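Local coordinates for protein transcriptional regulator, putative (Vibrio cholerae O1 biovar eltor str. N16961, PDB 3BJN) that probably acts as an IclR-type DNA-binding transcriptional regulator, of which this chain is the C-terminal domain, likely repressing allantoin and glyoxylate utilization operons, at residues A17-S20 / R21-K24; V34-Y38 / R39-V43; R153-L156 / H157-A161. All coordinates share one frame; numbering follows the deposited sequence.

Contact 1: residues A17-S20 / R21-K24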
# COMPACT_ATOMS: atom_id res chain seq x y z
N ALA A 17 10.97 12.14 -1.78
CA ALA A 17 10.54 13.40 -1.14
C ALA A 17 9.18 13.25 -0.46
O ALA A 17 8.99 13.69 0.67
CB ALA A 17 10.51 14.54 -2.17
N VAL A 18 8.23 12.60 -1.16
CA VAL A 18 6.90 12.36 -0.61
C VAL A 18 6.97 11.45 0.63
O VAL A 18 6.30 11.70 1.66
CB VAL A 18 5.96 11.80 -1.71
CG1 VAL A 18 4.80 11.06 -1.10
CG2 VAL A 18 5.52 12.94 -2.67
N LEU A 19 7.80 10.41 0.58
CA LEU A 19 7.89 9.49 1.74
C LEU A 19 8.58 10.14 2.93
O LEU A 19 8.22 9.91 4.10
CB LEU A 19 8.63 8.21 1.37
CG LEU A 19 7.92 7.33 0.36
CD1 LEU A 19 8.88 6.19 0.02
CD2 LEU A 19 6.59 6.79 0.91
N SER A 20 9.59 10.95 2.64
CA SER A 20 10.27 11.70 3.71
C SER A 20 9.27 12.59 4.47
O SER A 20 9.17 12.56 5.71
CB SER A 20 11.36 12.55 3.10
OG SER A 20 11.95 13.40 4.08
N ARG A 21 8.50 13.38 3.72
CA ARG A 21 7.49 14.24 4.35
C ARG A 21 6.46 13.43 5.13
O ARG A 21 6.07 13.80 6.24
CB ARG A 21 6.79 15.10 3.29
CG ARG A 21 5.75 16.01 3.93
CD ARG A 21 5.21 17.02 2.92
NE ARG A 21 4.40 16.31 1.93
CZ ARG A 21 3.41 16.86 1.21
NH1 ARG A 21 3.08 18.14 1.39
NH2 ARG A 21 2.76 16.12 0.32
N LEU A 22 5.99 12.34 4.52
CA LEU A 22 4.94 11.52 5.12
C LEU A 22 5.39 11.00 6.48
O LEU A 22 4.62 11.05 7.45
CB LEU A 22 4.63 10.37 4.18
CG LEU A 22 3.58 9.40 4.70
CD1 LEU A 22 2.26 10.06 5.16
CD2 LEU A 22 3.33 8.45 3.52
N GLN A 23 6.63 10.51 6.56
CA GLN A 23 7.12 10.06 7.88
C GLN A 23 7.25 11.20 8.88
O GLN A 23 6.96 11.03 10.07
CB GLN A 23 8.47 9.35 7.76
CG GLN A 23 9.11 9.01 9.11
CD GLN A 23 10.35 8.14 8.91
OE1 GLN A 23 11.28 8.53 8.20
NE2 GLN A 23 10.39 7.00 9.56
N LYS A 24 7.67 12.38 8.42
CA LYS A 24 7.78 13.54 9.32
C LYS A 24 6.40 14.10 9.78
O LYS A 24 6.36 14.80 10.80
CB LYS A 24 8.61 14.62 8.64
CG LYS A 24 10.07 14.22 8.52
CD LYS A 24 10.79 15.36 7.87
CE LYS A 24 12.07 14.90 7.24
NZ LYS A 24 12.77 16.13 6.74
O HOH W 1 4.04 13.51 1.39
O HOH W 2 11.48 11.26 6.97
O HOH W 3 10.83 16.29 4.03

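Contact 2: residues V34-Y38 / R39-V43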
# COMPACT_ATOMS: atom_id res chain seq x y z
N VAL A 34 4.94 -1.25 -5.65
CA VAL A 34 4.44 -1.37 -7.02
C VAL A 34 4.06 -2.81 -7.28
O VAL A 34 4.64 -3.74 -6.70
CB VAL A 34 5.39 -0.87 -8.13
CG1 VAL A 34 5.67 0.62 -7.96
CG2 VAL A 34 6.66 -1.71 -8.19
N PRO A 35 3.03 -3.01 -8.12
CA PRO A 35 2.63 -4.39 -8.42
C PRO A 35 3.54 -5.01 -9.46
O PRO A 35 3.86 -4.35 -10.46
CB PRO A 35 1.19 -4.22 -8.93
CG PRO A 35 1.12 -2.82 -9.50
CD PRO A 35 2.18 -1.99 -8.79
N VAL A 36 3.99 -6.24 -9.22
CA VAL A 36 4.85 -6.93 -10.18
C VAL A 36 4.34 -8.36 -10.21
O VAL A 36 4.60 -9.16 -9.29
CB VAL A 36 6.34 -6.91 -9.75
CG1 VAL A 36 7.22 -7.60 -10.80
CG2 VAL A 36 6.81 -5.45 -9.52
N GLY A 37 3.60 -8.67 -11.25
CA GLY A 37 3.06 -10.02 -11.41
C GLY A 37 2.13 -10.35 -10.26
O GLY A 37 1.09 -9.66 -10.05
N TYR A 38 2.49 -11.40 -9.52
CA TYR A 38 1.65 -11.85 -8.41
C TYR A 38 2.02 -11.17 -7.09
O TYR A 38 1.47 -11.56 -6.03
CB TYR A 38 1.81 -13.36 -8.24
CG TYR A 38 1.24 -14.19 -9.34
CD1 TYR A 38 -0.01 -13.92 -9.91
CD2 TYR A 38 1.92 -15.33 -9.80
CE1 TYR A 38 -0.56 -14.73 -10.90
CE2 TYR A 38 1.41 -16.14 -10.78
CZ TYR A 38 0.15 -15.86 -11.33
OH TYR A 38 -0.32 -16.73 -12.30
N ARG A 39 2.97 -10.22 -7.12
CA ARG A 39 3.57 -9.71 -5.85
C ARG A 39 3.61 -8.20 -5.79
O ARG A 39 3.47 -7.53 -6.80
CB ARG A 39 4.99 -10.28 -5.63
CG ARG A 39 5.01 -11.82 -5.79
CD ARG A 39 6.38 -12.38 -5.55
NE ARG A 39 6.80 -12.29 -4.16
CZ ARG A 39 6.52 -13.18 -3.21
NH1 ARG A 39 5.75 -14.25 -3.46
NH2 ARG A 39 6.98 -12.97 -1.97
N ALA A 40 3.73 -7.70 -4.56
CA ALA A 40 3.83 -6.26 -4.27
C ALA A 40 5.29 -6.03 -3.91
O ALA A 40 5.79 -6.57 -2.92
CB ALA A 40 2.92 -5.90 -3.11
N LEU A 41 5.98 -5.24 -4.73
CA LEU A 41 7.38 -4.95 -4.48
C LEU A 41 7.54 -3.65 -3.69
O LEU A 41 6.97 -2.63 -4.05
CB LEU A 41 8.13 -4.84 -5.82
CG LEU A 41 9.57 -4.37 -5.71
CD1 LEU A 41 10.46 -5.45 -5.07
CD2 LEU A 41 10.11 -4.01 -7.09
N CYS A 42 8.34 -3.68 -2.62
CA CYS A 42 8.62 -2.45 -1.90
C CYS A 42 9.79 -1.73 -2.59
O CYS A 42 10.94 -2.17 -2.51
CB CYS A 42 8.94 -2.76 -0.46
SG CYS A 42 9.26 -1.25 0.48
N VAL A 43 9.49 -0.65 -3.30
CA VAL A 43 10.50 0.03 -4.11
C VAL A 43 11.30 1.06 -3.30
O VAL A 43 12.51 1.24 -3.50
CB VAL A 43 9.85 0.71 -5.34
CG1 VAL A 43 10.83 1.61 -6.07
CG2 VAL A 43 9.33 -0.38 -6.30

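Contact 3: residues R153-L156 / H157-A161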
# COMPACT_ATOMS: atom_id res chain seq x y z
N ARG A 153 -5.58 10.96 10.93
CA ARG A 153 -4.35 11.67 10.58
C ARG A 153 -3.54 10.89 9.55
O ARG A 153 -3.10 11.44 8.55
CB ARG A 153 -3.51 11.85 11.85
CG ARG A 153 -2.08 12.35 11.65
CD ARG A 153 -1.37 12.26 12.99
NE ARG A 153 -0.04 12.88 13.01
CZ ARG A 153 0.76 12.85 14.07
NH1 ARG A 153 1.93 13.49 14.02
NH2 ARG A 153 0.40 12.21 15.18
N ILE A 154 -3.33 9.60 9.79
CA ILE A 154 -2.58 8.78 8.84
C ILE A 154 -3.28 8.67 7.50
O ILE A 154 -2.66 8.84 6.45
CB ILE A 154 -2.25 7.42 9.45
CG1 ILE A 154 -1.31 7.64 10.66
CG2 ILE A 154 -1.62 6.49 8.38
CD1 ILE A 154 -1.18 6.39 11.57
N ILE A 155 -4.59 8.39 7.53
CA ILE A 155 -5.37 8.34 6.26
C ILE A 155 -5.19 9.63 5.44
O ILE A 155 -4.84 9.59 4.27
CB ILE A 155 -6.85 8.08 6.59
CG1 ILE A 155 -7.03 6.66 7.13
CG2 ILE A 155 -7.77 8.38 5.35
CD1 ILE A 155 -8.41 6.44 7.77
N LEU A 156 -5.39 10.79 6.07
CA LEU A 156 -5.30 12.05 5.32
C LEU A 156 -3.89 12.24 4.75
O LEU A 156 -3.73 12.62 3.58
CB LEU A 156 -5.76 13.24 6.16
CG LEU A 156 -7.27 13.23 6.41
CD1 LEU A 156 -7.57 14.33 7.40
CD2 LEU A 156 -8.13 13.39 5.12
N HIS A 157 -2.85 11.96 5.54
CA HIS A 157 -1.49 12.17 5.05
C HIS A 157 -1.10 11.17 3.95
O HIS A 157 -0.37 11.51 3.01
CB HIS A 157 -0.48 12.12 6.21
CG HIS A 157 -0.46 13.36 7.06
ND1 HIS A 157 -0.40 14.63 6.53
CD2 HIS A 157 -0.45 13.50 8.41
CE1 HIS A 157 -0.37 15.51 7.54
NE2 HIS A 157 -0.35 14.84 8.68
N VAL A 158 -1.62 9.95 4.04
CA VAL A 158 -1.35 8.93 3.01
C VAL A 158 -2.04 9.32 1.70
O VAL A 158 -1.43 9.27 0.63
CB VAL A 158 -1.79 7.54 3.54
CG1 VAL A 158 -1.94 6.50 2.39
CG2 VAL A 158 -0.79 7.04 4.58
N LEU A 159 -3.30 9.74 1.78
CA LEU A 159 -3.99 10.26 0.61
C LEU A 159 -3.22 11.44 -0.00
O LEU A 159 -3.03 11.52 -1.21
CB LEU A 159 -5.41 10.68 1.00
CG LEU A 159 -6.40 9.53 1.22
CD1 LEU A 159 -7.64 9.99 1.97
CD2 LEU A 159 -6.78 8.88 -0.16
N GLN A 160 -2.76 12.35 0.86
CA GLN A 160 -2.03 13.54 0.45
C GLN A 160 -0.74 13.16 -0.28
O GLN A 160 -0.42 13.72 -1.33
CB GLN A 160 -1.72 14.35 1.73
CG GLN A 160 -0.93 15.60 1.49
CD GLN A 160 -0.66 16.34 2.79
OE1 GLN A 160 -0.68 15.75 3.88
NE2 GLN A 160 -0.36 17.62 2.67
N ALA A 161 -0.02 12.17 0.27
CA ALA A 161 1.21 11.68 -0.33
C ALA A 161 0.98 11.09 -1.72
O ALA A 161 1.67 11.44 -2.67
CB ALA A 161 1.88 10.64 0.59
O HOH W 4 -0.29 15.35 11.40

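Contact 1: residues A17-S20 / R21-K24
A17 to K24 form two turns of the helix 12-26, in which the amides of R21, L22, Q23 and K24 bond to the carbonyls of A17, V18, L19 and S20. The S20 and K24 side chains run along one flank. K24 has CG anti to its carbonyl carbon (chi1 -70°), which lays the extended chain back over the preceding turn. Its CG comes within 3.4 Å of S20 O, and its CE lies 3.5 Å from S20 OG. A water bonded to S20 OG is joined to K24 NZ by a weak bond of 3.3 Å. A second water donates to S20 O and to Q23 OE1, which R46 NE also reaches, while Q23 NE2 bonds to E47 O. On another flank R21, bent at chi3 (69°), brings NE to within 2.9 Å of a water in its guanidinium plane, and that water donates to V18 O. L19 and L22 meet loosely, CD2 to CD2 at 4.5 Å, and both reach A30 and I138 of the sheet. The carbonyls of V18 and S20 each serve an amide and a water, so solvent ties R21 and Q23 to the backbone, Q23 being also held directly, while S20 and K24 are linked between side chains.

Contact 2: residues V34-Y38 / R39-V43
Strand residues V34-V36 and R39-V43 pair antiparallel, their axes 4.6 Å apart at closest approach and their directions 134° apart, a marked twist. V34 with L41 and V36 with R39 are hydrogen-bonded pairs, while P35, which has no amide hydrogen, faces A40 in the non-hydrogen-bonded pair between them. The bond from V36 N to R39 O is 2.8 Å long and nearly straight at 174°. The return bond from R39 N to V36 O, 2.9 Å, closes the turn with its donor well above the carbonyl plane. V34 O, which accepts the amide of L41, also receives a CA-H...O contact from A40 CA at 3.6 Å. V34, V36 and L41 project from one face, where L41 CB packs against both valines, themselves neighbours, 4.0 Å from V36 CG2 and 4.2 Å from V34 CG2. V34 has two modelled conformers; in the one described, which makes this contact, CG2 lies between its own backbone N and carbonyl carbon (chi1 -62°) and also meets V43 CG2 at 3.5 Å. On the other face P35 and A40 both pack on L64 and M73. Y38 leads away to stack on Y88, and R39 NE bonds to S61 OG. The reversal V36-G37-Y38-R39 is a type II' turn with G37 at the positive-phi position, giving a two-residue beta hairpin inside the antiparallel sheet, flanked by strands 61-63 and 133-143.

Contact 3: residues R153-L156 / H157-A161
R153 and H157 meet one helical turn apart, where the aliphatic part of the arginine passes obliquely by the imidazole and R153 CG lies 3.8 Å from H157 CD2. R153 starts with CG anti to its backbone N (chi1 170°) and stays extended to NE, its guanidinium plane turned 61° from the ring. H157 CG instead lies beside its own backbone N (chi1 -76°), which swings the ring back toward the preceding turn and brings CD2 to 3.4 Å from R153 O. Two bonds lie in the ring plane at its edge. ND1 donates to Q160 OE1 over 2.9 Å, while NE2 bonds at 2.8 Å to a water that also takes a weak bond from R153 NE. Q160 OE1 has a further weak bond from Q25 NE2, and R153 sends NH1 to Q25 O and NH2 to N150 OD1. Away from this polar edge, the I155 and L159 side chains lie side by side, CG2 3.7 Å from CD1, whereas those of I154 and V158 meet at an angle, CG2 to CG2 3.9 Å. These aliphatic pairs turn toward the sheet, I154 and V158 both reaching V140, I155 reaching I124 and L159 A126. With both nitrogens engaged, the ring rotation of H157 is well defined, and the bond to Q160 OE1 indicates that ND1 carries a proton. The nearby arginine would probably disfavour a second proton on the ring.

In the fold
Contacts 1 and 3 belong to neighbouring helices, 12-26 and 144-163, and touch directly: V18 CG1 lies 3.4 Å from A161 CB, and L22 CD1 meets H157 CB. All three contacts are partly buried: L19 and L22 are buried in contact 1, I154, I155 and V158 in contact 3, and A40 and V43 in contact 2, whose turn V36-R39 is at the surface. Water carries most side-chain links in contact 1, whereas contact 3 adds a direct histidine-glutamine bond. Contact 2 lies on the opposite side of the chain's centre from contact 3, and there strand pairing replaces helical bonding. Helix 12-26 leads in the chain to strand 29-36, joining contact 1 to the hairpin.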